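Local coordinates for protein calreticulin, putative (Trypanosoma cruzi, PDB 5HCF) that probably serves as a lectin-like chaperone, binding carbohydrate and polypeptide parts of client glycoproteins through its globular domain, at residues L150-D155 with G170-D175; R138-K143 with F160-E165. One frame throughout, in Å; residues are numbered along the deposited sequence.

In the fold
Both contacts involve the β-hairpin of strands 157-162 and 165-171 in a legume-lectin-type β-sandwich, and neither contains a hydrogen bond between its segments. Interaction 1 lies about 19 Å, centre to centre, from interaction 2. It spans strand 157-162 to join strand 165-171 and the helix after it to strand 145-152, pairing two buried aliphatic side chains while the aspartate beside them bonds a nearby serine. Interaction 2, nearer the centre of the chain, sits at the far end of the middle strand, where the loop that crosses between the two sheets meets the hairpin turn. Its packing is proline against leucine, both partly exposed, with a phenylalanine leading inward and a histidine bridging acidic groups alongside.

Interaction 1. Residues L150-D155 with G170-D175; sequences LHIAAD and GQLEED
The backbone carbonyl of Gln171 receives two amide donors: Asp175 N at 2.9 Å from Gln171 O, and Glu174 N, more weakly, at 3.1 Å from the same oxygen. These bonds make the first turn of the short helix 172-175 just where strand 165-171 of the legume-lectin-type β-sandwich ends, with Gln171 as its N-cap residue. Across from this strand-to-helix junction runs the end of strand 145-152. Strand 157-162 lies between the two in the sheet, so 150-155 and 170-175 are second neighbours, and their side chains meet past the intervening strand. The Cα atoms of Ile152 and Leu172 stand 8.7 Å apart, a gap bridged by aliphatic branches alone. Two methyl pairs do the touching: Ile152 CD1 lies 4.2 Å from Leu172 CD2, and Ile152 CG2 lies 4.3 Å from Leu172 CD1. The Cα–Cβ bond of Leu172 is aimed at the strand, whereas Ile152 gains its reach from the end of its longer branch, CD1 being folded back from the extended course (chi2 -73°). Both residues are buried. Ile152 also rests on Tyr158 of the intervening strand and on His202, while Leu172 packs on Leu124 of the facing sheet, which places the pair at an end of the apolar layer between the sheets. At the more exposed side the chemistry turns polar without producing a bond. Gln171 curls its side chain through three successive bends, bringing OE1 within 4.5 Å of the carbonyl oxygen Asp155 O, yet these are two acceptors lying near one another. The Asp155 carboxylate is engaged locally instead, with its OD1 hydrogen-bonded to Ser157 OG. Farther along the helix, Asp175 OD2 is hydrogen-bonded to Tyr158 OH.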
# COMPACT_ATOMS: atom_id res chain seq x y z
N LEU A 150 6.50 -2.21 3.36
CA LEU A 150 6.56 -3.67 3.25
C LEU A 150 7.89 -4.12 2.68
O LEU A 150 8.32 -3.64 1.62
CB LEU A 150 5.43 -4.20 2.37
CG LEU A 150 5.42 -5.72 2.21
CD1 LEU A 150 5.33 -6.39 3.57
CD2 LEU A 150 4.29 -6.18 1.31
N HIS A 151 8.55 -5.03 3.38
CA HIS A 151 9.76 -5.66 2.89
C HIS A 151 9.48 -7.11 2.53
O HIS A 151 9.15 -7.91 3.40
CB HIS A 151 10.88 -5.58 3.92
CG HIS A 151 12.16 -6.22 3.48
ND1 HIS A 151 13.12 -6.66 4.37
CD2 HIS A 151 12.63 -6.52 2.25
CE1 HIS A 151 14.13 -7.19 3.71
NE2 HIS A 151 13.86 -7.11 2.42
N ILE A 152 9.58 -7.42 1.24
CA ILE A 152 9.56 -8.80 0.77
C ILE A 152 10.98 -9.24 0.44
O ILE A 152 11.57 -8.78 -0.54
CB ILE A 152 8.67 -8.97 -0.48
CG1 ILE A 152 7.27 -8.41 -0.21
CG2 ILE A 152 8.58 -10.44 -0.88
CD1 ILE A 152 6.45 -9.27 0.70
N ALA A 153 11.52 -10.13 1.27
CA ALA A 153 12.91 -10.57 1.14
C ALA A 153 13.04 -11.81 0.26
O ALA A 153 12.07 -12.55 0.05
CB ALA A 153 13.51 -10.82 2.51
N ALA A 154 14.25 -12.05 -0.26
CA ALA A 154 14.49 -13.14 -1.21
C ALA A 154 14.55 -14.50 -0.53
O ALA A 154 14.62 -15.53 -1.20
CB ALA A 154 15.77 -12.89 -1.98
N ASP A 155 14.54 -14.50 0.80
CA ASP A 155 14.48 -15.76 1.54
C ASP A 155 13.03 -16.09 1.92
O ASP A 155 12.78 -16.88 2.82
CB ASP A 155 15.36 -15.69 2.79
CG ASP A 155 14.90 -14.63 3.78
OD1 ASP A 155 14.05 -13.79 3.42
OD2 ASP A 155 15.41 -14.65 4.92
N GLY A 170 7.57 -12.25 9.68
CA GLY A 170 7.42 -13.69 9.56
C GLY A 170 7.73 -14.28 8.20
O GLY A 170 8.50 -13.71 7.43
N GLN A 171 7.13 -15.42 7.91
CA GLN A 171 7.41 -16.15 6.67
C GLN A 171 6.19 -16.13 5.76
O GLN A 171 5.07 -16.36 6.22
CB GLN A 171 7.80 -17.59 6.98
CG GLN A 171 8.90 -17.77 8.04
CD GLN A 171 10.10 -16.86 7.84
OE1 GLN A 171 10.69 -16.81 6.76
NE2 GLN A 171 10.47 -16.14 8.89
N LEU A 172 6.40 -15.88 4.47
CA LEU A 172 5.31 -15.85 3.49
C LEU A 172 4.51 -17.14 3.48
O LEU A 172 3.28 -17.12 3.43
CB LEU A 172 5.85 -15.59 2.09
CG LEU A 172 6.40 -14.20 1.78
CD1 LEU A 172 7.04 -14.20 0.40
CD2 LEU A 172 5.30 -13.16 1.85
N GLU A 173 5.22 -18.26 3.55
CA GLU A 173 4.61 -19.58 3.50
C GLU A 173 3.70 -19.84 4.70
O GLU A 173 2.71 -20.56 4.59
CB GLU A 173 5.71 -20.65 3.42
CG GLU A 173 5.20 -22.05 3.20
CD GLU A 173 6.33 -23.06 3.12
OE1 GLU A 173 6.13 -24.23 3.51
OE2 GLU A 173 7.43 -22.68 2.66
N GLU A 174 4.05 -19.25 5.84
CA GLU A 174 3.33 -19.48 7.08
C GLU A 174 2.19 -18.47 7.32
O GLU A 174 1.15 -18.83 7.88
CB GLU A 174 4.31 -19.46 8.25
CG GLU A 174 5.40 -20.54 8.16
CD GLU A 174 6.42 -20.48 9.30
OE1 GLU A 174 6.55 -19.41 9.92
OE2 GLU A 174 7.08 -21.49 9.57
N ASP A 175 2.37 -17.22 6.91
CA ASP A 175 1.37 -16.18 7.20
C ASP A 175 0.40 -15.91 6.05
O ASP A 175 -0.46 -15.03 6.16
CB ASP A 175 2.07 -14.88 7.59
CG ASP A 175 2.96 -15.04 8.80
OD1 ASP A 175 2.86 -16.08 9.48
OD2 ASP A 175 3.76 -14.13 9.08

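Interaction 2. Residues R138-K143 with F160-E165; sequences RFPEDK and FFLDGE
Pro140 overlaps the two methyls of Leu162 with the CG–CD side of its ring. The closest approach, 3.8 Å, joins Pro140 CG to Leu162 CD2. Pro140 CD is nearly as near, lying 3.9 Å from both Leu162 CD1 and Leu162 CD2, so the forked end of the leucine straddles one ring carbon. Leu162 CG stands anti to the backbone N (chi1 -163°), which carries both methyls outward to the proline. Phe139 adds a looser touch, its CB 4.4 Å from Leu162 CD1. Its ring then leads away from the hairpin, packing on Val120 and Pro111 of the facing sheet. The segment 138-143 belongs to the loop that passes from strand 129-132 of one sheet to strand 145-152 of the other, a crossing between the layers of the lectin-type β-sandwich. Its partner is a β-hairpin closed by a type I' turn from Leu162 to Glu165. Two backbone bonds fasten that turn: Leu162 N to Glu165 O at 2.9 Å, and Glu165 N to Leu162 O at 3.1 Å. Beside the apolar patch, His146 links loop and hairpin indirectly: its NE2 bonds Asp142 OD1 and its ND1 bonds Asp163 OD2. Two carboxylates so placed would probably favour a positively charged imidazole; Asp142 OD2 and Asp163 OD2 themselves stand 6.9 Å apart.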
# COMPACT_ATOMS: atom_id res chain seq x y z
N ARG A 138 -4.81 -3.70 12.86
CA ARG A 138 -5.59 -2.48 12.70
C ARG A 138 -4.66 -1.27 12.59
O ARG A 138 -3.64 -1.19 13.27
CB ARG A 138 -6.56 -2.29 13.87
CG ARG A 138 -7.67 -3.32 13.93
CD ARG A 138 -8.63 -3.00 15.07
NE ARG A 138 -9.91 -3.69 14.93
CZ ARG A 138 -11.05 -3.08 14.64
NH1 ARG A 138 -11.08 -1.76 14.46
NH2 ARG A 138 -12.17 -3.78 14.53
N PHE A 139 -5.02 -0.33 11.72
CA PHE A 139 -4.23 0.89 11.58
C PHE A 139 -4.83 1.98 12.45
O PHE A 139 -6.02 1.92 12.77
CB PHE A 139 -4.16 1.33 10.11
CG PHE A 139 -5.45 1.87 9.56
CD1 PHE A 139 -6.39 1.01 9.00
CD2 PHE A 139 -5.72 3.23 9.59
CE1 PHE A 139 -7.58 1.50 8.49
CE2 PHE A 139 -6.90 3.73 9.09
CZ PHE A 139 -7.83 2.86 8.53
N PRO A 140 -4.01 2.97 12.84
CA PRO A 140 -4.44 4.00 13.78
C PRO A 140 -5.59 4.84 13.22
O PRO A 140 -5.54 5.29 12.08
CB PRO A 140 -3.19 4.86 13.99
CG PRO A 140 -2.05 4.07 13.41
CD PRO A 140 -2.62 3.15 12.39
N GLU A 141 -6.62 5.03 14.04
CA GLU A 141 -7.81 5.74 13.59
C GLU A 141 -7.77 7.17 14.09
O GLU A 141 -8.44 7.52 15.06
CB GLU A 141 -9.07 5.02 14.08
CG GLU A 141 -9.31 3.71 13.35
CD GLU A 141 -10.55 2.99 13.82
OE1 GLU A 141 -10.89 1.95 13.20
OE2 GLU A 141 -11.18 3.46 14.80
N ASP A 142 -6.98 7.99 13.41
CA ASP A 142 -6.86 9.40 13.74
C ASP A 142 -6.64 10.19 12.46
O ASP A 142 -6.65 9.62 11.36
CB ASP A 142 -5.72 9.63 14.74
CG ASP A 142 -4.38 9.10 14.24
OD1 ASP A 142 -4.15 9.10 13.01
OD2 ASP A 142 -3.55 8.69 15.08
N LYS A 143 -6.46 11.50 12.60
CA LYS A 143 -6.32 12.38 11.44
C LYS A 143 -4.87 12.58 11.01
O LYS A 143 -4.59 13.34 10.08
CB LYS A 143 -6.96 13.74 11.74
CG LYS A 143 -8.45 13.66 12.00
CD LYS A 143 -9.02 15.02 12.36
CE LYS A 143 -10.52 14.95 12.56
NZ LYS A 143 -11.18 16.28 12.40
N PHE A 160 6.58 -5.92 7.97
CA PHE A 160 5.67 -4.79 7.77
C PHE A 160 5.93 -3.70 8.80
O PHE A 160 5.94 -3.95 10.00
CB PHE A 160 4.22 -5.26 7.84
CG PHE A 160 3.24 -4.13 8.02
CD1 PHE A 160 3.11 -3.15 7.06
CD2 PHE A 160 2.46 -4.05 9.17
CE1 PHE A 160 2.22 -2.11 7.22
CE2 PHE A 160 1.56 -3.01 9.34
CZ PHE A 160 1.44 -2.04 8.37
N PHE A 161 6.11 -2.47 8.32
CA PHE A 161 6.37 -1.34 9.19
C PHE A 161 5.23 -0.34 9.14
O PHE A 161 4.75 0.01 8.07
CB PHE A 161 7.68 -0.65 8.80
CG PHE A 161 8.88 -1.54 8.86
CD1 PHE A 161 9.15 -2.45 7.85
CD2 PHE A 161 9.76 -1.47 9.94
CE1 PHE A 161 10.25 -3.28 7.91
CE2 PHE A 161 10.86 -2.29 10.00
CZ PHE A 161 11.11 -3.20 8.99
N LEU A 162 4.80 0.11 10.31
CA LEU A 162 3.83 1.19 10.39
C LEU A 162 4.49 2.37 11.09
O LEU A 162 5.01 2.24 12.20
CB LEU A 162 2.58 0.74 11.14
CG LEU A 162 1.33 1.61 10.96
CD1 LEU A 162 0.09 0.71 10.91
CD2 LEU A 162 1.20 2.63 12.07
N ASP A 163 4.50 3.52 10.42
CA ASP A 163 5.16 4.72 10.92
C ASP A 163 6.63 4.46 11.27
O ASP A 163 7.14 4.99 12.26
CB ASP A 163 4.43 5.27 12.15
CG ASP A 163 3.01 5.68 11.84
OD1 ASP A 163 2.73 5.98 10.66
OD2 ASP A 163 2.19 5.69 12.77
N GLY A 164 7.29 3.65 10.46
CA GLY A 164 8.71 3.41 10.61
C GLY A 164 9.06 2.30 11.58
O GLY A 164 10.19 1.82 11.62
N GLU A 165 8.07 1.88 12.37
CA GLU A 165 8.29 0.85 13.37
C GLU A 165 7.76 -0.49 12.94
O GLU A 165 6.67 -0.58 12.37